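Long-range contacts in putative hemoglobin-like oxygen-binding protein (Pseudoalteromonas haloplanktis, PDB 4UUR), which binds heme b and, as a group II truncated hemoglobin, probably binds and carries oxygen: residues N39-I44 with Y111-T116; L35-R40 with D118-N123; K94-F99 with S139-Q144. One frame throughout, in Å; residues are numbered along the deposited sequence.

In the fold
Contacts 1 and 2 are successive parts of one interface, between helix 31-45 and helix 103-120; they share Asn39 and Arg40, and Thr116 CG2 of contact 1 lies 3.5 Å from Ile37 O of contact 2. Contact 1 is the more buried and is built on Phe41, sulfur-bearing side chains and a threonine, with no hydrogen bond across it. Contact 2 lies at the surface, where a salt bridge takes over. Contact 3 stands about 20 and 24 Å from contacts 1 and 2, centre to centre. Partly buried, it joins the turn after helix 92-95 to the end of helix 124-141 beside the heme, and across it a methionine sulfur covers the iron-binding His96 ring and Asn143 weakly hydrogen-bonds the turn.

Contact 1 of 3, residues N39-I44 with Y111-T116; sequences NRFYDI and YCMNKT
Helices 39-44 and 111-116 run at 128° to one another, with their axes 8.8 Å apart at closest approach and Phe41 and Thr116 as the nearest backbone pair. Phe41 makes the largest single contribution, followed by Ile44. Its own CG is anti to the backbone N (chi1 179° in Phe41), which swings the Phe41 ring toward the second helix until CE1 lies 3.4 Å from Cys112 CB, an oblique approach. The Met113 chain, bent at chi2 and chi3, curls its methyl over a face of that ring: CE sits 4.2 Å from the Phe41 centroid and 27° off the normal, a CH-pi contact. Met113 SD and Cys112 SG make looser, oblique sulfur-aromatic contacts.

Thr116 fills the close point of the crossing. Its OG1 donates to Cys112 O one turn back, at 2.9 Å and from above the carbonyl plane, and the same oxygen also accepts from Thr116 N. Thus fixed, OG1 packs 3.3 Å from Phe41 CA, while CG2 slides past Arg40 CB and CG. A glycine here, without the hydroxyl that binds Cys112 O and the methyl that packs on Arg40, would probably loosen the crossing beside Phe41. Ile44 packs on the same side chains from the next turn, with CG2 4.1 Å from Cys112 SG and CD1 near both Lys115 CB and Thr116 OG1.

Trp109 and Phe69 also meet the Phe41 ring, and Phe134 touches Met113, about 6 Å from the heme. Helix 31-45 packs on helix 103-120 within the two-on-two sandwich of truncated globins, completed by helices 63-76 and 124-141, with Phe41 and Met113 in its core.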
# COMPACT_ATOMS: atom_id res chain seq x y z
N ASN A 39 1.99 2.97 -7.84
CA ASN A 39 3.23 3.10 -8.53
C ASN A 39 4.23 3.96 -7.84
O ASN A 39 5.38 3.62 -7.87
CB ASN A 39 3.04 3.53 -9.98
CG ASN A 39 2.62 2.36 -10.85
OD1 ASN A 39 3.28 1.33 -10.89
ND2 ASN A 39 1.50 2.49 -11.45
N ARG A 40 3.80 5.07 -7.28
CA ARG A 40 4.68 5.96 -6.51
C ARG A 40 5.26 5.24 -5.29
O ARG A 40 6.44 5.39 -4.98
CB ARG A 40 3.87 7.13 -6.01
CG ARG A 40 4.61 8.09 -5.06
CD ARG A 40 5.50 9.06 -5.79
NE ARG A 40 4.68 10.06 -6.45
CZ ARG A 40 5.16 11.06 -7.19
NH1 ARG A 40 6.45 11.23 -7.42
NH2 ARG A 40 4.31 11.91 -7.69
N PHE A 41 4.43 4.46 -4.62
CA PHE A 41 4.83 3.66 -3.45
C PHE A 41 6.04 2.78 -3.78
O PHE A 41 7.04 2.83 -3.08
CB PHE A 41 3.64 2.78 -2.98
CG PHE A 41 3.96 1.90 -1.80
CD1 PHE A 41 4.26 2.43 -0.57
CD2 PHE A 41 4.01 0.54 -1.94
CE1 PHE A 41 4.59 1.63 0.50
CE2 PHE A 41 4.31 -0.27 -0.88
CZ PHE A 41 4.58 0.27 0.35
N TYR A 42 5.94 1.99 -4.84
CA TYR A 42 7.01 1.09 -5.23
C TYR A 42 8.18 1.85 -5.84
O TYR A 42 9.33 1.46 -5.71
CB TYR A 42 6.45 0.02 -6.21
CG TYR A 42 5.56 -0.99 -5.47
CD1 TYR A 42 6.10 -1.81 -4.48
CD2 TYR A 42 4.21 -1.08 -5.72
CE1 TYR A 42 5.31 -2.68 -3.73
CE2 TYR A 42 3.41 -1.99 -5.03
CZ TYR A 42 3.96 -2.79 -4.02
OH TYR A 42 3.20 -3.69 -3.28
N ASP A 43 7.89 2.96 -6.50
CA ASP A 43 8.94 3.77 -7.07
C ASP A 43 9.90 4.26 -6.01
O ASP A 43 11.12 4.25 -6.19
CB ASP A 43 8.33 4.93 -7.83
CG ASP A 43 7.94 4.54 -9.27
OD1 ASP A 43 8.23 3.40 -9.71
OD2 ASP A 43 7.38 5.41 -9.96
N ILE A 44 9.33 4.66 -4.88
CA ILE A 44 10.07 5.17 -3.74
C ILE A 44 10.73 4.02 -2.99
O ILE A 44 11.91 4.13 -2.61
CB ILE A 44 9.14 5.94 -2.80
CG1 ILE A 44 8.78 7.28 -3.44
CG2 ILE A 44 9.76 6.11 -1.42
CD1 ILE A 44 7.62 7.97 -2.77
N TYR A 111 6.80 4.55 6.11
CA TYR A 111 7.65 5.62 5.60
C TYR A 111 7.44 5.82 4.10
O TYR A 111 7.24 6.93 3.64
CB TYR A 111 9.10 5.27 5.95
CG TYR A 111 10.14 6.05 5.23
CD1 TYR A 111 10.60 5.64 4.00
CD2 TYR A 111 10.69 7.21 5.80
CE1 TYR A 111 11.57 6.35 3.32
CE2 TYR A 111 11.67 7.93 5.13
CZ TYR A 111 12.11 7.49 3.91
OH TYR A 111 13.06 8.18 3.22
N CYS A 112 7.47 4.73 3.33
CA CYS A 112 7.17 4.79 1.90
C CYS A 112 5.75 5.28 1.65
O CYS A 112 5.55 6.10 0.75
CB CYS A 112 7.32 3.42 1.26
SG CYS A 112 9.03 2.92 1.09
N MET A 113 4.76 4.76 2.38
CA MET A 113 3.35 5.15 2.09
C MET A 113 3.00 6.60 2.56
O MET A 113 2.25 7.34 1.88
CB MET A 113 2.38 4.12 2.65
CG MET A 113 0.92 4.46 2.41
SD MET A 113 0.60 4.58 0.65
CE MET A 113 0.56 2.82 0.21
N ASN A 114 3.57 7.02 3.69
CA ASN A 114 3.56 8.47 4.09
C ASN A 114 4.10 9.40 2.99
O ASN A 114 3.45 10.36 2.57
CB ASN A 114 4.35 8.68 5.39
CG ASN A 114 3.64 8.07 6.61
OD1 ASN A 114 2.42 7.93 6.64
ND2 ASN A 114 4.42 7.65 7.58
N LYS A 115 5.29 9.12 2.52
CA LYS A 115 5.86 9.91 1.44
C LYS A 115 4.98 9.94 0.19
O LYS A 115 4.87 11.00 -0.48
CB LYS A 115 7.23 9.38 1.08
CG LYS A 115 8.27 9.67 2.15
CD LYS A 115 9.65 9.23 1.70
CE LYS A 115 10.56 10.41 1.37
NZ LYS A 115 11.15 10.91 2.66
N THR A 116 4.37 8.79 -0.13
CA THR A 116 3.49 8.66 -1.26
C THR A 116 2.23 9.52 -1.09
O THR A 116 1.81 10.22 -2.01
CB THR A 116 3.06 7.17 -1.42
OG1 THR A 116 4.22 6.39 -1.79
CG2 THR A 116 1.95 6.98 -2.48

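Contact 2 of 3, residues L35-R40 with D118-N123; sequences LAIANR and DLEVDN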
# COMPACT_ATOMS: atom_id res chain seq x y z
N LEU A 35 -3.86 3.95 -9.26
CA LEU A 35 -2.64 3.61 -10.01
C LEU A 35 -1.45 4.45 -9.59
O LEU A 35 -0.40 3.89 -9.33
CB LEU A 35 -2.78 3.78 -11.51
CG LEU A 35 -2.83 2.55 -12.42
CD1 LEU A 35 -2.37 2.96 -13.83
CD2 LEU A 35 -2.02 1.36 -11.91
N ALA A 36 -1.61 5.77 -9.54
CA ALA A 36 -0.51 6.66 -9.17
C ALA A 36 0.02 6.42 -7.78
O ALA A 36 1.19 6.53 -7.56
CB ALA A 36 -0.89 8.13 -9.32
N ILE A 37 -0.84 6.10 -6.82
CA ILE A 37 -0.40 5.75 -5.46
C ILE A 37 0.42 4.44 -5.40
O ILE A 37 1.49 4.34 -4.74
CB ILE A 37 -1.59 5.70 -4.50
CG1 ILE A 37 -2.12 7.12 -4.30
CG2 ILE A 37 -1.23 5.04 -3.16
CD1 ILE A 37 -3.35 7.22 -3.44
N ALA A 38 -0.09 3.43 -6.08
CA ALA A 38 0.53 2.13 -6.10
C ALA A 38 1.92 2.25 -6.72
O ALA A 38 2.91 1.72 -6.20
CB ALA A 38 -0.34 1.17 -6.91
N ASN A 39 1.99 2.97 -7.84
CA ASN A 39 3.23 3.10 -8.53
C ASN A 39 4.23 3.96 -7.84
O ASN A 39 5.38 3.62 -7.87
CB ASN A 39 3.04 3.53 -9.98
CG ASN A 39 2.62 2.36 -10.85
OD1 ASN A 39 3.28 1.33 -10.89
ND2 ASN A 39 1.50 2.49 -11.45
N ARG A 40 3.80 5.07 -7.28
CA ARG A 40 4.68 5.96 -6.51
C ARG A 40 5.26 5.24 -5.29
O ARG A 40 6.44 5.39 -4.98
CB ARG A 40 3.87 7.13 -6.01
CG ARG A 40 4.61 8.09 -5.06
CD ARG A 40 5.50 9.06 -5.79
NE ARG A 40 4.68 10.06 -6.45
CZ ARG A 40 5.16 11.06 -7.19
NH1 ARG A 40 6.45 11.23 -7.42
NH2 ARG A 40 4.31 11.91 -7.69
N ASP A 118 1.64 12.09 1.00
CA ASP A 118 2.01 13.51 0.88
C ASP A 118 2.04 13.98 -0.58
O ASP A 118 1.56 15.08 -0.90
CB ASP A 118 3.38 13.82 1.54
CG ASP A 118 3.30 13.82 3.05
OD1 ASP A 118 2.17 13.69 3.57
OD2 ASP A 118 4.35 13.90 3.73
N LEU A 119 2.62 13.20 -1.47
CA LEU A 119 2.70 13.69 -2.84
C LEU A 119 1.40 13.48 -3.62
O LEU A 119 1.14 14.20 -4.57
CB LEU A 119 3.87 13.06 -3.57
CG LEU A 119 5.24 13.61 -3.21
CD1 LEU A 119 6.30 12.57 -3.45
CD2 LEU A 119 5.55 14.86 -3.97
N GLU A 120 0.56 12.53 -3.24
CA GLU A 120 -0.56 12.13 -4.15
C GLU A 120 -1.89 12.65 -3.71
O GLU A 120 -2.82 12.72 -4.49
CB GLU A 120 -0.66 10.59 -4.33
CG GLU A 120 0.55 9.96 -5.03
CD GLU A 120 0.70 10.41 -6.50
OE1 GLU A 120 -0.33 10.60 -7.19
OE2 GLU A 120 1.85 10.55 -6.99
N VAL A 121 -2.01 12.98 -2.43
CA VAL A 121 -3.30 13.36 -1.88
C VAL A 121 -3.26 14.83 -1.48
O VAL A 121 -2.62 15.22 -0.48
CB VAL A 121 -3.68 12.49 -0.68
CG1 VAL A 121 -5.16 12.71 -0.31
CG2 VAL A 121 -3.42 11.02 -0.97
N ASP A 122 -3.96 15.64 -2.25
CA ASP A 122 -3.94 17.08 -2.02
C ASP A 122 -4.94 17.53 -0.94
O ASP A 122 -4.63 18.50 -0.23
CB ASP A 122 -4.05 17.89 -3.32
CG ASP A 122 -5.32 17.63 -4.07
OD1 ASP A 122 -6.38 17.46 -3.43
OD2 ASP A 122 -5.26 17.64 -5.32
N ASN A 123 -6.07 16.84 -0.77
CA ASN A 123 -6.95 17.02 0.40
C ASN A 123 -6.26 16.69 1.72
O ASN A 123 -5.94 15.52 1.95
CB ASN A 123 -8.14 16.08 0.24
CG ASN A 123 -9.23 16.34 1.24
OD1 ASN A 123 -8.99 16.59 2.40
ND2 ASN A 123 -10.45 16.27 0.77
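Residues 35-40 are helical throughout, whereas 118-123 contains the last turn of helix 103-120 and then leaves helical geometry at Val121; the backbones come nearest at Ile37 and Glu120, with 6.5 Å between their CA atoms. Glu120 is the centre of the contact. Its CG lies anti to the carbonyl carbon and the chain bends at chi2, so that it folds across the first helix. The aliphatic part slides antiparallel past Ile37, with CB 3.8 Å from Ile37 CG1, and OE1 lies 3.3 Å from Ala36 CB.

The other oxygen, OE2, is gripped side-on by the Arg40 guanidinium. Arg40 NE donates to the anti lone pair of Glu120 OE2, at 2.9 Å, and Arg40 NH2 reaches the same OE2 at 2.9 Å, nearly along its C-O axis. Both bonds are moderately bent, at 148° and 146°. NE and NH2 face the same side of the guanidinium, and OE2 lies near its plane, so both reach one atom; the carboxylate itself is turned 39° from that plane. Leu119 CD1 lies over one face of the guanidinium, offset toward the rim and 4.2 Å from Arg40 NH1.

Beyond the helix end, Asn123 caps the start of helix 124-141. With both donors on OE2, charge in the carboxylate would probably be drawn toward that oxygen, and the paired charges are likely to keep Glu120 ionised at this surface-lying junction.

Contact 3 of 3, residues K94-F99 with S139-Q144; sequences KRHMPF and SHMINQ. With HEM (protoporphyrin IX containing Fe), chain C.
A methionine sulfur lies over the face of the iron-binding histidine: Met141 SD is 3.9 Å from the centroid of the His96 ring and 29° off its normal, with ND1 its nearest ring atom at 3.5 Å. The Met141 chain, bent at chi2 and chi3, places SD there while its CG packs against the heme at CHC. The His96 ring meets the porphyrin end-on, its NE2 2.2 Å from the iron. Water 1 occupies the other axial position, also at 2.2 Å. His96 ND1 is hydrogen-bonded to Leu92 O one turn back, which fixes the rotation of the imidazole and would probably make it a stronger donor to the metal.

His96 opens a type I turn ending at Phe99, whose ring lies with one face over heme C3A and CMA, and Phe99 CZ is 3.5 Å from heme CAA. Before the turn, Arg95, extended from CG to NE, reaches one heme propionate and gives its O2D a weak hydrogen bond from NE at 2.9 Å; its NH1 is held by His89 O.

Asn143 ties the tail to the turn. With CG in the crowded position between the backbone N and carbonyl carbon (chi1 57°), its ND2 makes a weak hydrogen bond to Phe99 O at 3.3 Å, while OD1 accepts from Ile101 N. Met97 slides past it in the opposite direction, CE 3.4 Å from Asn143 CB. A histidine on the iron, steadied by a backbone carbonyl and flanked by heme-packing side chains, is the proximal heme site of the globin fold.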
# COMPACT_ATOMS: atom_id res chain seq x y z
N LYS A 94 -3.06 -12.78 7.01
CA LYS A 94 -2.84 -14.17 6.64
C LYS A 94 -1.96 -14.25 5.40
O LYS A 94 -0.95 -14.95 5.39
CB LYS A 94 -4.20 -14.88 6.39
CG LYS A 94 -4.14 -16.39 6.13
CD LYS A 94 -3.52 -17.16 7.31
CE LYS A 94 -2.90 -18.50 6.92
NZ LYS A 94 -1.80 -18.94 7.86
N ARG A 95 -2.38 -13.54 4.36
CA ARG A 95 -1.60 -13.41 3.12
C ARG A 95 -0.14 -12.99 3.31
O ARG A 95 0.67 -13.37 2.51
CB ARG A 95 -2.26 -12.40 2.21
CG ARG A 95 -3.17 -13.04 1.21
CD ARG A 95 -3.54 -12.04 0.15
NE ARG A 95 -4.32 -12.64 -0.92
CZ ARG A 95 -5.61 -12.94 -0.81
NH1 ARG A 95 -6.25 -12.71 0.32
NH2 ARG A 95 -6.25 -13.45 -1.83
N HIS A 96 0.18 -12.23 4.37
CA HIS A 96 1.57 -11.91 4.79
C HIS A 96 2.24 -12.89 5.70
O HIS A 96 3.43 -12.72 6.02
CB HIS A 96 1.64 -10.54 5.46
CG HIS A 96 1.37 -9.44 4.50
ND1 HIS A 96 0.11 -9.21 3.98
CD2 HIS A 96 2.20 -8.57 3.89
CE1 HIS A 96 0.17 -8.23 3.10
NE2 HIS A 96 1.43 -7.82 3.04
N MET A 97 1.52 -13.93 6.13
CA MET A 97 2.09 -14.92 7.08
C MET A 97 3.30 -15.71 6.55
O MET A 97 4.10 -16.20 7.37
CB MET A 97 1.00 -15.92 7.59
CG MET A 97 0.20 -15.47 8.84
SD MET A 97 1.33 -15.23 10.23
CE MET A 97 0.71 -13.74 10.99
N PRO A 98 3.41 -15.90 5.21
CA PRO A 98 4.64 -16.52 4.70
C PRO A 98 5.89 -15.72 5.04
O PRO A 98 6.93 -16.31 5.08
CB PRO A 98 4.45 -16.51 3.18
CG PRO A 98 2.99 -16.59 3.00
CD PRO A 98 2.40 -15.81 4.15
N PHE A 99 5.77 -14.41 5.28
CA PHE A 99 6.95 -13.55 5.54
C PHE A 99 7.13 -13.29 7.04
O PHE A 99 6.20 -13.41 7.87
CB PHE A 99 6.84 -12.22 4.76
CG PHE A 99 6.28 -12.36 3.37
CD1 PHE A 99 7.05 -12.91 2.34
CD2 PHE A 99 5.00 -11.98 3.07
CE1 PHE A 99 6.55 -13.05 1.05
CE2 PHE A 99 4.46 -12.14 1.81
CZ PHE A 99 5.24 -12.67 0.79
N SER A 139 0.41 -2.17 11.03
CA SER A 139 0.71 -2.72 12.35
C SER A 139 0.10 -4.11 12.52
O SER A 139 0.70 -4.96 13.10
CB SER A 139 0.29 -1.76 13.47
OG SER A 139 1.36 -0.86 13.72
N HIS A 140 -1.08 -4.32 11.95
CA HIS A 140 -1.83 -5.57 11.96
C HIS A 140 -1.05 -6.71 11.30
O HIS A 140 -1.26 -7.84 11.66
CB HIS A 140 -3.17 -5.34 11.22
CG HIS A 140 -4.13 -6.49 11.24
ND1 HIS A 140 -4.25 -7.37 12.29
CD2 HIS A 140 -5.08 -6.86 10.34
CE1 HIS A 140 -5.19 -8.26 12.02
NE2 HIS A 140 -5.72 -7.97 10.84
N MET A 141 -0.20 -6.40 10.31
CA MET A 141 0.57 -7.43 9.59
C MET A 141 1.74 -7.93 10.40
O MET A 141 2.30 -8.97 10.08
CB MET A 141 1.17 -6.89 8.29
CG MET A 141 0.22 -6.28 7.30
SD MET A 141 -1.01 -7.44 6.79
CE MET A 141 -2.43 -6.92 7.76
N ILE A 142 2.15 -7.16 11.40
CA ILE A 142 3.37 -7.46 12.15
C ILE A 142 3.14 -8.85 12.70
O ILE A 142 2.07 -9.12 13.22
CB ILE A 142 3.60 -6.46 13.29
CG1 ILE A 142 3.99 -5.09 12.70
CG2 ILE A 142 4.67 -6.96 14.27
CD1 ILE A 142 4.80 -4.18 13.61
N ASN A 143 4.12 -9.74 12.51
CA ASN A 143 4.06 -11.11 13.05
C ASN A 143 5.35 -11.59 13.68
O ASN A 143 5.49 -12.74 13.91
CB ASN A 143 3.54 -12.12 12.00
CG ASN A 143 4.37 -12.14 10.71
OD1 ASN A 143 5.60 -12.13 10.76
ND2 ASN A 143 3.69 -12.17 9.53
N GLN A 144 6.26 -10.69 14.01
CA GLN A 144 7.47 -11.03 14.73
C GLN A 144 7.82 -9.91 15.72
O GLN A 144 7.99 -8.73 15.34
CB GLN A 144 8.61 -11.18 13.75
CG GLN A 144 9.92 -11.61 14.35
CD GLN A 144 10.07 -13.13 14.39
OE1 GLN A 144 9.99 -13.82 13.37
NE2 GLN A 144 10.32 -13.64 15.58
CHA HEM C . 2.10 -8.54 -0.78
CHB HEM C . 5.43 -7.02 2.44
CHC HEM C . 1.96 -4.35 4.54
CHD HEM C . -0.89 -5.15 0.79
C1A HEM C . 3.28 -8.38 -0.08
C2A HEM C . 4.48 -9.04 -0.38
C3A HEM C . 5.41 -8.59 0.51
C4A HEM C . 4.80 -7.66 1.39
CMA HEM C . 6.87 -9.02 0.58
CAA HEM C . 4.74 -10.06 -1.47
CBA HEM C . 4.39 -9.54 -2.86
CGA HEM C . 5.24 -10.10 -3.99
O1A HEM C . 6.46 -9.87 -4.15
O2A HEM C . 4.65 -10.78 -4.84
C1B HEM C . 4.73 -6.18 3.32
C2B HEM C . 5.26 -5.69 4.56
C3B HEM C . 4.28 -4.95 5.16
C4B HEM C . 3.13 -5.06 4.27
CMB HEM C . 6.69 -5.94 5.01
CAB HEM C . 4.11 -4.17 6.43
CBB HEM C . 4.98 -4.24 7.39
C1C HEM C . 0.88 -4.24 3.67
C2C HEM C . -0.23 -3.39 3.80
C3C HEM C . -1.04 -3.65 2.73
C4C HEM C . -0.39 -4.62 1.94
CMC HEM C . -0.45 -2.43 4.97
CAC HEM C . -2.33 -3.04 2.33
CBC HEM C . -2.82 -1.96 2.92
C1D HEM C . -0.28 -6.17 0.13
C2D HEM C . -0.95 -6.84 -0.98
C3D HEM C . -0.12 -7.77 -1.41
C4D HEM C . 1.05 -7.68 -0.55
CMD HEM C . -2.31 -6.58 -1.57
CAD HEM C . -0.38 -8.77 -2.52
CBD HEM C . -0.87 -10.03 -1.81
CGD HEM C . -1.30 -11.17 -2.75
O1D HEM C . -1.10 -11.12 -3.98
O2D HEM C . -1.86 -12.20 -2.33
NA HEM C . 3.51 -7.51 0.99
NB HEM C . 3.49 -5.77 3.22
NC HEM C . 0.77 -4.94 2.53
ND HEM C . 0.93 -6.66 0.33
FE HEM C . 2.14 -6.25 1.71
O HOH W 1 2.97 -4.69 0.41